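Long-range contacts in nitrite oxidoreductase subunit C (Kuenenia stuttgartiensis, PDB 7B04), which binds a heme b and calcium ions and probably relays electrons within the nitrite oxidoreductase complex of an anammox bacterium: residues A60-G65 against D253-F258; D132-M137 against M291-G296; W165-D170 against G230-D235. All coordinates share one frame; numbering follows the deposited sequence.

Interaction 1 of 3, residues A60-G65 against D253-F258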
loop_
_atom_site.group_PDB
_atom_site.type_symbol
_atom_site.label_atom_id
_atom_site.label_comp_id
_atom_site.label_asym_id
_atom_site.label_seq_id
_atom_site.Cartn_x
_atom_site.Cartn_y
_atom_site.Cartn_z
ATOM N N ALA C 60 -0.236 54.845 21.823
ATOM C CA ALA C 60 0.506 54.022 20.877
ATOM C C ALA C 60 -0.453 53.047 20.209
ATOM O O ALA C 60 -0.739 53.161 19.012
ATOM C CB ALA C 60 1.648 53.285 21.582
ATOM N N HIS C 61 -0.885 52.040 20.963
ATOM C CA HIS C 61 -1.889 51.078 20.525
ATOM C C HIS C 61 -3.244 51.734 20.269
ATOM O O HIS C 61 -4.053 51.858 21.195
ATOM C CB HIS C 61 -2.021 49.979 21.584
ATOM C CG HIS C 61 -2.962 48.881 21.211
ATOM N ND1 HIS C 61 -2.725 48.025 20.158
ATOM C CD2 HIS C 61 -4.128 48.478 21.769
ATOM C CE1 HIS C 61 -3.713 47.153 20.071
ATOM N NE2 HIS C 61 -4.577 47.404 21.038
ATOM N N ILE C 62 -3.512 52.167 19.033
ATOM C CA ILE C 62 -4.819 52.739 18.717
ATOM C C ILE C 62 -5.894 51.662 18.805
ATOM O O ILE C 62 -5.700 50.520 18.362
ATOM C CB ILE C 62 -4.815 53.424 17.337
ATOM C CG1 ILE C 62 -4.675 52.408 16.200
ATOM C CG2 ILE C 62 -3.715 54.473 17.261
ATOM C CD1 ILE C 62 -5.025 52.971 14.835
ATOM N N THR C 63 -7.029 52.016 19.404
ATOM C CA THR C 63 -8.185 51.137 19.493
ATOM C C THR C 63 -9.434 51.944 19.177
ATOM O O THR C 63 -9.464 53.164 19.363
ATOM C CB THR C 63 -8.322 50.478 20.873
ATOM O OG1 THR C 63 -8.086 51.450 21.899
ATOM C CG2 THR C 63 -7.336 49.331 21.019
ATOM N N VAL C 64 -10.460 51.250 18.673
ATOM C CA VAL C 64 -11.717 51.903 18.312
ATOM C C VAL C 64 -12.254 52.732 19.472
ATOM O O VAL C 64 -12.791 53.829 19.275
ATOM C CB VAL C 64 -12.744 50.855 17.851
ATOM C CG1 VAL C 64 -13.932 51.533 17.204
ATOM C CG2 VAL C 64 -12.097 49.884 16.895
ATOM N N GLY C 65 -12.123 52.220 20.696
ATOM C CA GLY C 65 -12.585 52.968 21.853
ATOM C C GLY C 65 -11.819 54.260 22.055
ATOM O O GLY C 65 -12.396 55.281 22.443
ATOM N N ASP C 253 -3.031 51.556 8.107
ATOM C CA ASP C 253 -3.263 50.638 9.213
ATOM C C ASP C 253 -4.660 50.899 9.769
ATOM O O ASP C 253 -5.376 51.791 9.305
ATOM C CB ASP C 253 -2.187 50.801 10.295
ATOM C CG ASP C 253 -2.039 49.569 11.162
ATOM O OD1 ASP C 253 -2.789 48.592 10.948
ATOM O OD2 ASP C 253 -1.165 49.573 12.056
ATOM N N GLY C 254 -5.054 50.123 10.772
ATOM C CA GLY C 254 -6.375 50.297 11.352
ATOM C C GLY C 254 -6.648 49.275 12.434
ATOM O O GLY C 254 -5.906 48.302 12.611
ATOM N N CYS C 255 -7.741 49.516 13.156
ATOM C CA CYS C 255 -8.242 48.633 14.200
ATOM C C CYS C 255 -9.740 48.441 13.999
ATOM O O CYS C 255 -10.362 49.103 13.164
ATOM C CB CYS C 255 -7.952 49.195 15.598
ATOM S SG CYS C 255 -8.720 50.800 15.923
ATOM N N SER C 256 -10.333 47.533 14.776
ATOM C CA SER C 256 -11.727 47.178 14.556
ATOM C C SER C 256 -12.366 46.716 15.857
ATOM O O SER C 256 -11.694 46.501 16.867
ATOM C CB SER C 256 -11.857 46.075 13.505
ATOM O OG SER C 256 -10.881 46.223 12.491
ATOM N N LYS C 257 -13.693 46.582 15.816
ATOM C CA LYS C 257 -14.460 46.066 16.942
ATOM C C LYS C 257 -15.782 45.517 16.425
ATOM O O LYS C 257 -16.488 46.206 15.682
ATOM C CB LYS C 257 -14.706 47.172 17.977
ATOM C CG LYS C 257 -15.558 46.764 19.162
ATOM C CD LYS C 257 -15.824 47.959 20.066
ATOM C CE LYS C 257 -16.775 47.605 21.194
ATOM N NZ LYS C 257 -17.085 48.784 22.051
ATOM N N PHE C 258 -16.118 44.290 16.819
ATOM C CA PHE C 258 -17.416 43.692 16.522
ATOM C C PHE C 258 -18.182 43.474 17.818
ATOM O O PHE C 258 -17.735 42.713 18.683
ATOM C CB PHE C 258 -17.271 42.370 15.770
ATOM C CG PHE C 258 -18.587 41.706 15.472
ATOM C CD1 PHE C 258 -19.363 42.128 14.407
ATOM C CD2 PHE C 258 -19.058 40.671 16.267
ATOM C CE1 PHE C 258 -20.574 41.527 14.135
ATOM C CE2 PHE C 258 -20.273 40.066 15.997
ATOM C CZ PHE C 258 -21.031 40.494 14.929
#
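C255 and V64 carry most of this contact, the thiol sulphur of C255 lying against the backbone where T63 passes into V64. C255 points its CB toward segment 60-65, and chi1 of 61° sets SG between its own backbone N and carbonyl carbon, beside the T63-V64 peptide. C255 SG comes within 3.3 Å of V64 N and 3.5 Å of T63 C. A small, polarisable sulphur suits this place, since it can lie close to peptide atoms and to methyl groups alike. V64 answers with CG2, the methyl held anti to its carbonyl carbon and beside its backbone N. V64 CG2 reaches C255 SG at 3.6 Å, also meets the backbone carbonyl of S256, and lies 3.9 Å from K257 CB. I62 closes the other flank more loosely: its CG1 is 4.4 Å from C255 SG, and its carbonyl O faces C255 CB at 3.8 Å.

Strand 253-258 pairs with strand 262-270 as an antiparallel hairpin in the beta-sandwich of a DOMON-type heme domain, and the segment leading to helix 64-71 lies over one face of that hairpin. I62 and V64 therefore also touch C268 and T264 of the partner strand, with C255 beside V266.

No hydrogen bond links 60-65 to 253-258, so the two segments are held by van der Waals packing of side chains on each other and on peptide atoms. Strand alternation decides which residues take part. S256 points away and places OG near E172 OE2, a weak hydrogen bond, as a small polar residue can. K257 has CG anti to the backbone N (chi1 177°) and an extended chain; only its base packs on V64, and the long apolar stem carries the ammonium away from the contact, where NZ forms a weak, long ion pair with E259.

Interaction 2 of 3, residues D132-M137 against M291-G296; sequences DGAALM and MAVWNG. With CA (calcium ion), chain B; HEM (protoporphyrin IX containing Fe), chain D.
The indole of W294 is turned edge-on to strand 133-137, with G133 O, A134 CA and A135 N at its rim, close to the ring plane. With CG anti to the carbonyl carbon (chi1 -64°), the ring leans across toward that strand. W294 CE3 comes 3.2 Å from G133 O, and W294 CH2 meets CB of A135 at 3.4 Å. Glycine suits position 133, because a CB there would lie close against CE3; alanine at 135 is small enough to share its methyl with both the indole and heme CMD. W294 CZ2 lies 3.5 Å from heme C2D, and NE1 is hydrogen-bonded to N302 O. An alanine in place of W294 would probably open a gap beside A135 CB and the heme methyl CMD and leave N302 O without this donor.

The backbones pair as antiparallel strands, G133 with W294 and A135 with A292 forming the hydrogen-bonded pairs. On the face opposite the heme, L136 and M291 run side by side, pointing the same way, with CD2 of L136 3.8 Å from CG of M291; the branched leucine and the pliable methionine fill the sandwich interior against I100.

At the strand ends, D132 and N295 also lie side by side, their carboxylate and amide planes only 21° apart. D132 grips calcium through OD1 (2.3 Å) and OD2 (2.6 Å), and N295 OD1 binds it at 2.4 Å, with D117, T119 and N121 completing the site. G296 N adds a hydrogen bond to D132 OD2 from above the carboxylate plane. Such closely gathered oxygens would probably repel one another without the cation, which thus ties the two strand ends together.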
loop_
_atom_site.group_PDB
_atom_site.type_symbol
_atom_site.label_atom_id
_atom_site.label_comp_id
_atom_site.label_asym_id
_atom_site.label_seq_id
_atom_site.Cartn_x
_atom_site.Cartn_y
_atom_site.Cartn_z
ATOM N N ASP C 132 -14.916 38.533 6.877
ATOM C CA ASP C 132 -15.598 39.818 6.773
ATOM C C ASP C 132 -14.580 40.906 6.485
ATOM O O ASP C 132 -13.488 40.912 7.049
ATOM C CB ASP C 132 -16.361 40.153 8.040
ATOM C CG ASP C 132 -17.646 39.376 8.156
ATOM O OD1 ASP C 132 -17.728 38.528 9.057
ATOM O OD2 ASP C 132 -18.559 39.597 7.334
ATOM N N GLY C 133 -14.933 41.811 5.584
ATOM C CA GLY C 133 -14.012 42.857 5.189
ATOM C C GLY C 133 -14.727 44.140 4.822
ATOM O O GLY C 133 -15.937 44.163 4.563
ATOM N N ALA C 134 -13.958 45.225 4.839
ATOM C CA ALA C 134 -14.426 46.531 4.410
ATOM C C ALA C 134 -13.292 47.245 3.695
ATOM O O ALA C 134 -12.113 47.002 3.970
ATOM C CB ALA C 134 -14.914 47.367 5.591
ATOM N N ALA C 135 -13.652 48.124 2.764
ATOM C CA ALA C 135 -12.633 48.811 1.989
ATOM C C ALA C 135 -13.104 50.194 1.573
ATOM O O ALA C 135 -14.290 50.418 1.313
ATOM C CB ALA C 135 -12.232 48.014 0.744
ATOM N N LEU C 136 -12.149 51.115 1.512
ATOM C CA LEU C 136 -12.352 52.452 0.985
ATOM C C LEU C 136 -11.402 52.664 -0.181
ATOM O O LEU C 136 -10.319 52.073 -0.232
ATOM C CB LEU C 136 -12.111 53.520 2.053
ATOM C CG LEU C 136 -13.008 53.452 3.287
ATOM C CD1 LEU C 136 -12.517 54.417 4.352
ATOM C CD2 LEU C 136 -14.452 53.746 2.913
ATOM N N MET C 137 -11.813 53.498 -1.129
ATOM C CA MET C 137 -11.007 53.733 -2.314
ATOM C C MET C 137 -11.066 55.205 -2.671
ATOM O O MET C 137 -12.084 55.875 -2.477
ATOM C CB MET C 137 -11.427 52.858 -3.500
ATOM C CG MET C 137 -12.655 53.270 -4.259
ATOM S SD MET C 137 -12.842 52.134 -5.644
ATOM C CE MET C 137 -13.996 53.029 -6.665
ATOM N N MET C 291 -16.878 53.052 -1.412
ATOM C CA MET C 291 -16.908 52.121 -0.293
ATOM C C MET C 291 -17.404 50.758 -0.754
ATOM O O MET C 291 -18.116 50.634 -1.754
ATOM C CB MET C 291 -17.805 52.656 0.834
ATOM C CG MET C 291 -17.729 51.884 2.136
ATOM S SD MET C 291 -19.038 52.350 3.280
ATOM C CE MET C 291 -18.547 54.023 3.669
ATOM N N ALA C 292 -17.015 49.728 -0.003
ATOM C CA ALA C 292 -17.505 48.373 -0.210
ATOM C C ALA C 292 -17.357 47.598 1.091
ATOM O O ALA C 292 -16.487 47.900 1.912
ATOM C CB ALA C 292 -16.763 47.658 -1.343
ATOM N N VAL C 293 -18.219 46.600 1.267
ATOM C CA VAL C 293 -18.247 45.774 2.471
ATOM C C VAL C 293 -18.435 44.321 2.051
ATOM O O VAL C 293 -19.125 44.035 1.067
ATOM C CB VAL C 293 -19.363 46.227 3.441
ATOM C CG1 VAL C 293 -19.501 45.263 4.610
ATOM C CG2 VAL C 293 -19.094 47.636 3.950
ATOM N N TRP C 294 -17.804 43.404 2.781
ATOM C CA TRP C 294 -17.915 41.975 2.523
ATOM C C TRP C 294 -18.442 41.265 3.760
ATOM O O TRP C 294 -18.146 41.654 4.894
ATOM C CB TRP C 294 -16.571 41.370 2.112
ATOM C CG TRP C 294 -16.057 41.920 0.832
ATOM C CD1 TRP C 294 -16.147 41.351 -0.404
ATOM C CD2 TRP C 294 -15.389 43.170 0.653
ATOM N NE1 TRP C 294 -15.559 42.164 -1.341
ATOM C CE2 TRP C 294 -15.091 43.290 -0.717
ATOM C CE3 TRP C 294 -15.007 44.197 1.520
ATOM C CZ2 TRP C 294 -14.431 44.397 -1.239
ATOM C CZ3 TRP C 294 -14.355 45.289 1.002
ATOM C CH2 TRP C 294 -14.077 45.385 -0.365
ATOM N N ASN C 295 -19.225 40.212 3.533
ATOM C CA ASN C 295 -19.733 39.362 4.607
ATOM C C ASN C 295 -19.362 37.917 4.309
ATOM O O ASN C 295 -19.944 37.294 3.416
ATOM C CB ASN C 295 -21.245 39.514 4.773
ATOM C CG ASN C 295 -21.770 38.813 6.015
ATOM O OD1 ASN C 295 -21.007 38.440 6.905
ATOM N ND2 ASN C 295 -23.083 38.630 6.078
ATOM N N GLY C 296 -18.389 37.390 5.058
ATOM C CA GLY C 296 -17.952 36.019 4.867
ATOM C C GLY C 296 -19.047 34.992 5.059
ATOM O O GLY C 296 -18.948 33.885 4.521
HETATM CA CA CA B . -20.004 38.304 9.051
HETATM C CHA HEM D . -11.948 42.976 -5.797
HETATM C CHB HEM D . -15.316 43.939 -9.184
HETATM C CHC HEM D . -16.263 48.082 -6.827
HETATM C CHD HEM D . -12.764 47.207 -3.521
HETATM C C1A HEM D . -12.700 42.918 -6.956
HETATM C C2A HEM D . -12.491 42.005 -8.061
HETATM C C3A HEM D . -13.423 42.258 -8.996
HETATM C C4A HEM D . -14.247 43.356 -8.529
HETATM C CMA HEM D . -13.607 41.533 -10.348
HETATM C CAA HEM D . -11.393 40.917 -8.088
HETATM C CBA HEM D . -10.377 41.186 -9.190
HETATM C CGA HEM D . -9.258 42.023 -8.641
HETATM O O1A HEM D . -8.738 42.892 -9.387
HETATM O O2A HEM D . -8.903 41.825 -7.451
HETATM C C1B HEM D . -15.924 45.122 -8.813
HETATM C C2B HEM D . -17.120 45.704 -9.390
HETATM C C3B HEM D . -17.382 46.859 -8.742
HETATM C C4B HEM D . -16.362 47.031 -7.721
HETATM C CMB HEM D . -17.886 45.054 -10.563
HETATM C CAB HEM D . -18.538 47.874 -8.940
HETATM C CBB HEM D . -19.620 47.661 -9.699
HETATM C C1C HEM D . -15.449 48.172 -5.710
HETATM C C2C HEM D . -15.547 49.180 -4.669
HETATM C C3C HEM D . -14.598 48.941 -3.759
HETATM C C4C HEM D . -13.839 47.779 -4.186
HETATM C CMC HEM D . -16.586 50.324 -4.616
HETATM C CAC HEM D . -14.341 49.769 -2.479
HETATM C CBC HEM D . -13.127 50.240 -2.186
HETATM C C1D HEM D . -12.304 45.931 -3.798
HETATM C C2D HEM D . -11.479 45.097 -2.940
HETATM C C3D HEM D . -11.260 43.940 -3.565
HETATM C C4D HEM D . -11.933 43.983 -4.850
HETATM C CMD HEM D . -10.933 45.465 -1.545
HETATM C CAD HEM D . -10.425 42.770 -3.002
HETATM C CBD HEM D . -11.329 41.706 -2.391
HETATM C CGD HEM D . -10.491 40.693 -1.654
HETATM O O1D HEM D . -11.074 39.793 -1.000
HETATM O O2D HEM D . -9.238 40.784 -1.707
HETATM N NA HEM D . -13.772 43.724 -7.287
HETATM N NB HEM D . -15.497 45.958 -7.805
HETATM N NC HEM D . -14.391 47.330 -5.387
HETATM N ND HEM D . -12.566 45.212 -4.960
HETATM FE FE HEM D . -13.939 45.560 -6.598
#

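Interaction 3 of 3, residues W165-D170 against G230-D235. With CA (calcium ion), chain E; HEM (protoporphyrin IX containing Fe), chain D.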
loop_
_atom_site.group_PDB
_atom_site.type_symbol
_atom_site.label_atom_id
_atom_site.label_comp_id
_atom_site.label_asym_id
_atom_site.label_seq_id
_atom_site.Cartn_x
_atom_site.Cartn_y
_atom_site.Cartn_z
ATOM N N TRP C 165 -7.875 50.799 0.215
ATOM C CA TRP C 165 -7.562 50.422 1.590
ATOM C C TRP C 165 -8.477 49.264 1.963
ATOM O O TRP C 165 -9.674 49.470 2.174
ATOM C CB TRP C 165 -7.769 51.587 2.557
ATOM C CG TRP C 165 -6.934 52.794 2.297
ATOM C CD1 TRP C 165 -5.881 52.902 1.438
ATOM C CD2 TRP C 165 -7.084 54.077 2.914
ATOM N NE1 TRP C 165 -5.366 54.176 1.480
ATOM C CE2 TRP C 165 -6.087 54.916 2.379
ATOM C CE3 TRP C 165 -7.965 54.597 3.867
ATOM C CZ2 TRP C 165 -5.948 56.248 2.765
ATOM C CZ3 TRP C 165 -7.825 55.918 4.248
ATOM C CH2 TRP C 165 -6.824 56.728 3.699
ATOM N N HIS C 166 -7.929 48.058 2.063
ATOM C CA HIS C 166 -8.733 46.867 2.322
ATOM C C HIS C 166 -8.514 46.407 3.757
ATOM O O HIS C 166 -7.427 45.933 4.103
ATOM C CB HIS C 166 -8.400 45.746 1.341
ATOM C CG HIS C 166 -9.339 44.583 1.421
ATOM N ND1 HIS C 166 -9.073 43.367 0.831
ATOM C CD2 HIS C 166 -10.543 44.454 2.025
ATOM C CE1 HIS C 166 -10.075 42.537 1.068
ATOM N NE2 HIS C 166 -10.979 43.172 1.791
ATOM N N TRP C 167 -9.549 46.533 4.584
ATOM C CA TRP C 167 -9.518 45.992 5.934
ATOM C C TRP C 167 -9.945 44.531 5.912
ATOM O O TRP C 167 -10.920 44.165 5.248
ATOM C CB TRP C 167 -10.435 46.782 6.869
ATOM C CG TRP C 167 -10.583 46.127 8.207
ATOM C CD1 TRP C 167 -9.678 46.138 9.229
ATOM C CD2 TRP C 167 -11.689 45.336 8.660
ATOM N NE1 TRP C 167 -10.158 45.416 10.294
ATOM C CE2 TRP C 167 -11.391 44.910 9.968
ATOM C CE3 TRP C 167 -12.905 44.952 8.087
ATOM C CZ2 TRP C 167 -12.263 44.121 10.714
ATOM C CZ3 TRP C 167 -13.770 44.169 8.831
ATOM C CH2 TRP C 167 -13.445 43.763 10.129
ATOM N N LYS C 168 -9.214 43.698 6.647
ATOM C CA LYS C 168 -9.489 42.271 6.723
ATOM C C LYS C 168 -9.659 41.865 8.180
ATOM O O LYS C 168 -8.793 42.150 9.014
ATOM C CB LYS C 168 -8.368 41.463 6.064
ATOM C CG LYS C 168 -8.217 41.729 4.575
ATOM C CD LYS C 168 -7.122 40.875 3.964
ATOM C CE LYS C 168 -6.995 41.125 2.471
ATOM N NZ LYS C 168 -6.484 42.494 2.179
ATOM N N ALA C 169 -10.776 41.197 8.480
ATOM C CA ALA C 169 -11.049 40.787 9.853
ATOM C C ALA C 169 -10.064 39.727 10.324
ATOM O O ALA C 169 -9.659 39.724 11.492
ATOM C CB ALA C 169 -12.484 40.278 9.979
ATOM N N ASP C 170 -9.674 38.808 9.435
ATOM C CA ASP C 170 -8.719 37.777 9.822
ATOM C C ASP C 170 -7.357 38.371 10.157
ATOM O O ASP C 170 -6.645 37.841 11.017
ATOM C CB ASP C 170 -8.592 36.728 8.715
ATOM C CG ASP C 170 -8.186 37.326 7.381
ATOM O OD1 ASP C 170 -8.092 38.567 7.282
ATOM O OD2 ASP C 170 -7.962 36.550 6.429
ATOM N N GLY C 230 1.872 42.168 10.172
ATOM C CA GLY C 230 1.949 43.121 11.263
ATOM C C GLY C 230 1.019 44.282 11.017
ATOM O O GLY C 230 1.289 45.405 11.457
ATOM N N ARG C 231 -0.087 44.026 10.324
ATOM C CA ARG C 231 -0.960 45.074 9.833
ATOM C C ARG C 231 -2.368 44.508 9.699
ATOM O O ARG C 231 -2.555 43.297 9.561
ATOM C CB ARG C 231 -0.388 45.573 8.499
ATOM C CG ARG C 231 -1.216 46.490 7.660
ATOM C CD ARG C 231 -0.319 47.109 6.599
ATOM N NE ARG C 231 0.209 48.397 7.033
ATOM C CZ ARG C 231 1.464 48.603 7.420
ATOM N NH1 ARG C 231 2.328 47.598 7.454
ATOM N NH2 ARG C 231 1.847 49.816 7.797
ATOM N N ALA C 232 -3.363 45.397 9.746
ATOM C CA ALA C 232 -4.756 44.984 9.624
ATOM C C ALA C 232 -5.436 45.454 8.346
ATOM O O ALA C 232 -6.515 44.945 8.019
ATOM C CB ALA C 232 -5.563 45.483 10.828
ATOM N N VAL C 233 -4.847 46.395 7.616
ATOM C CA VAL C 233 -5.434 46.931 6.395
ATOM C C VAL C 233 -4.365 46.894 5.316
ATOM O O VAL C 233 -3.234 47.331 5.547
ATOM C CB VAL C 233 -5.964 48.366 6.587
ATOM C CG1 VAL C 233 -6.587 48.886 5.300
ATOM C CG2 VAL C 233 -6.980 48.410 7.723
ATOM N N GLU C 234 -4.732 46.436 4.126
ATOM C CA GLU C 234 -3.777 46.344 3.033
ATOM C C GLU C 234 -3.888 47.582 2.155
ATOM O O GLU C 234 -4.992 48.002 1.798
ATOM C CB GLU C 234 -4.016 45.079 2.205
ATOM C CG GLU C 234 -3.015 44.875 1.073
ATOM C CD GLU C 234 -3.345 43.668 0.209
ATOM O OE1 GLU C 234 -2.408 43.069 -0.360
ATOM O OE2 GLU C 234 -4.538 43.319 0.100
ATOM N N ASP C 235 -2.742 48.173 1.833
ATOM C CA ASP C 235 -2.673 49.345 0.975
ATOM C C ASP C 235 -2.381 48.863 -0.439
ATOM O O ASP C 235 -1.345 48.237 -0.681
ATOM C CB ASP C 235 -1.592 50.306 1.471
ATOM C CG ASP C 235 -1.623 51.639 0.761
ATOM O OD1 ASP C 235 -2.653 52.337 0.847
ATOM O OD2 ASP C 235 -0.603 52.006 0.145
HETATM CA CA CA E . 1.676 53.054 0.036
HETATM C CHA HEM D . -11.948 42.976 -5.797
HETATM C CHB HEM D . -15.316 43.939 -9.184
HETATM C CHC HEM D . -16.263 48.082 -6.827
HETATM C CHD HEM D . -12.764 47.207 -3.521
HETATM C C1A HEM D . -12.700 42.918 -6.956
HETATM C C2A HEM D . -12.491 42.005 -8.061
HETATM C C3A HEM D . -13.423 42.258 -8.996
HETATM C C4A HEM D . -14.247 43.356 -8.529
HETATM C CMA HEM D . -13.607 41.533 -10.348
HETATM C CAA HEM D . -11.393 40.917 -8.088
HETATM C CBA HEM D . -10.377 41.186 -9.190
HETATM C CGA HEM D . -9.258 42.023 -8.641
HETATM O O1A HEM D . -8.738 42.892 -9.387
HETATM O O2A HEM D . -8.903 41.825 -7.451
HETATM C C1B HEM D . -15.924 45.122 -8.813
HETATM C C2B HEM D . -17.120 45.704 -9.390
HETATM C C3B HEM D . -17.382 46.859 -8.742
HETATM C C4B HEM D . -16.362 47.031 -7.721
HETATM C CMB HEM D . -17.886 45.054 -10.563
HETATM C CAB HEM D . -18.538 47.874 -8.940
HETATM C CBB HEM D . -19.620 47.661 -9.699
HETATM C C1C HEM D . -15.449 48.172 -5.710
HETATM C C2C HEM D . -15.547 49.180 -4.669
HETATM C C3C HEM D . -14.598 48.941 -3.759
HETATM C C4C HEM D . -13.839 47.779 -4.186
HETATM C CMC HEM D . -16.586 50.324 -4.616
HETATM C CAC HEM D . -14.341 49.769 -2.479
HETATM C CBC HEM D . -13.127 50.240 -2.186
HETATM C C1D HEM D . -12.304 45.931 -3.798
HETATM C C2D HEM D . -11.479 45.097 -2.940
HETATM C C3D HEM D . -11.260 43.940 -3.565
HETATM C C4D HEM D . -11.933 43.983 -4.850
HETATM C CMD HEM D . -10.933 45.465 -1.545
HETATM C CAD HEM D . -10.425 42.770 -3.002
HETATM C CBD HEM D . -11.329 41.706 -2.391
HETATM C CGD HEM D . -10.491 40.693 -1.654
HETATM O O1D HEM D . -11.074 39.793 -1.000
HETATM O O2D HEM D . -9.238 40.784 -1.707
HETATM N NA HEM D . -13.772 43.724 -7.287
HETATM N NB HEM D . -15.497 45.958 -7.805
HETATM N NC HEM D . -14.391 47.330 -5.387
HETATM N ND HEM D . -12.566 45.212 -4.960
HETATM FE FE HEM D . -13.939 45.560 -6.598
#
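V233 sets its CG2 methyl against the edge of the W167 indole, in the ring plane and 3.8 Å from CD1, the two side chains crossing at about a right angle. V233 CG1 lies against the H166 carbonyl and also comes 4.0 Å from W165 CB, so one branched residue packs beside both tryptophans. W165 and D235 lie side by side with ring and carboxylate planes 45° apart; D235 OD1 is 3.3 Å from W165 CD1, while D235 OD2 binds calcium at 2.5 Å. Aspartate suits this spot as a short, hard-oxygen ligand, alongside Q247, D251, D278 and the backbone carbonyl of H249.

On the face away from W165 and W167, the H166 ring is sandwiched: K168 CG lies over its centre, and heme CMD lies on the other side, toward the rim. K168 is extended until chi4 (68°) bends NZ toward E234, where K168 NZ makes a salt bridge to E234 OE2 at 3.0 Å from above the carboxylate plane. E234 OE1 is held by S246 OG, and OE2 has a second partner in R209 of subunit B, so the glutamate probably eases the nearness of two cations.

H166 N and E234 N each bond to the other residue's carbonyl O, and K168 N adds a bond to A232 O. Strand 162-168 lies between strand 133-139, to which W165 and W167 bond through the backbone, and strand 233-238, with strand 262-270 packed against the tryptophan face and helix 169-175 covering A232 and E234.

How the interactions relate
Interactions 2 and 3 lie in the buried centre of the chain, whereas interaction 1 is only partly buried and its centre is farther out. Strands 133-139 and 162-168 are neighbours, with backbone bonds joining A134 to W167 and L136 to W165, so interactions 2 and 3 continue one run of antiparallel strands beside the heme. Each ends at its own calcium ion, but only interaction 3 includes a salt bridge that also reaches subunit B. Interaction 1 has neither metal nor cross-segment hydrogen bond and relies on side-chain packing, much of it against peptide atoms. It meets interaction 3 where G254 touches A232 and D253 approaches V233, and comes no nearer than about 7 Å to interaction 2.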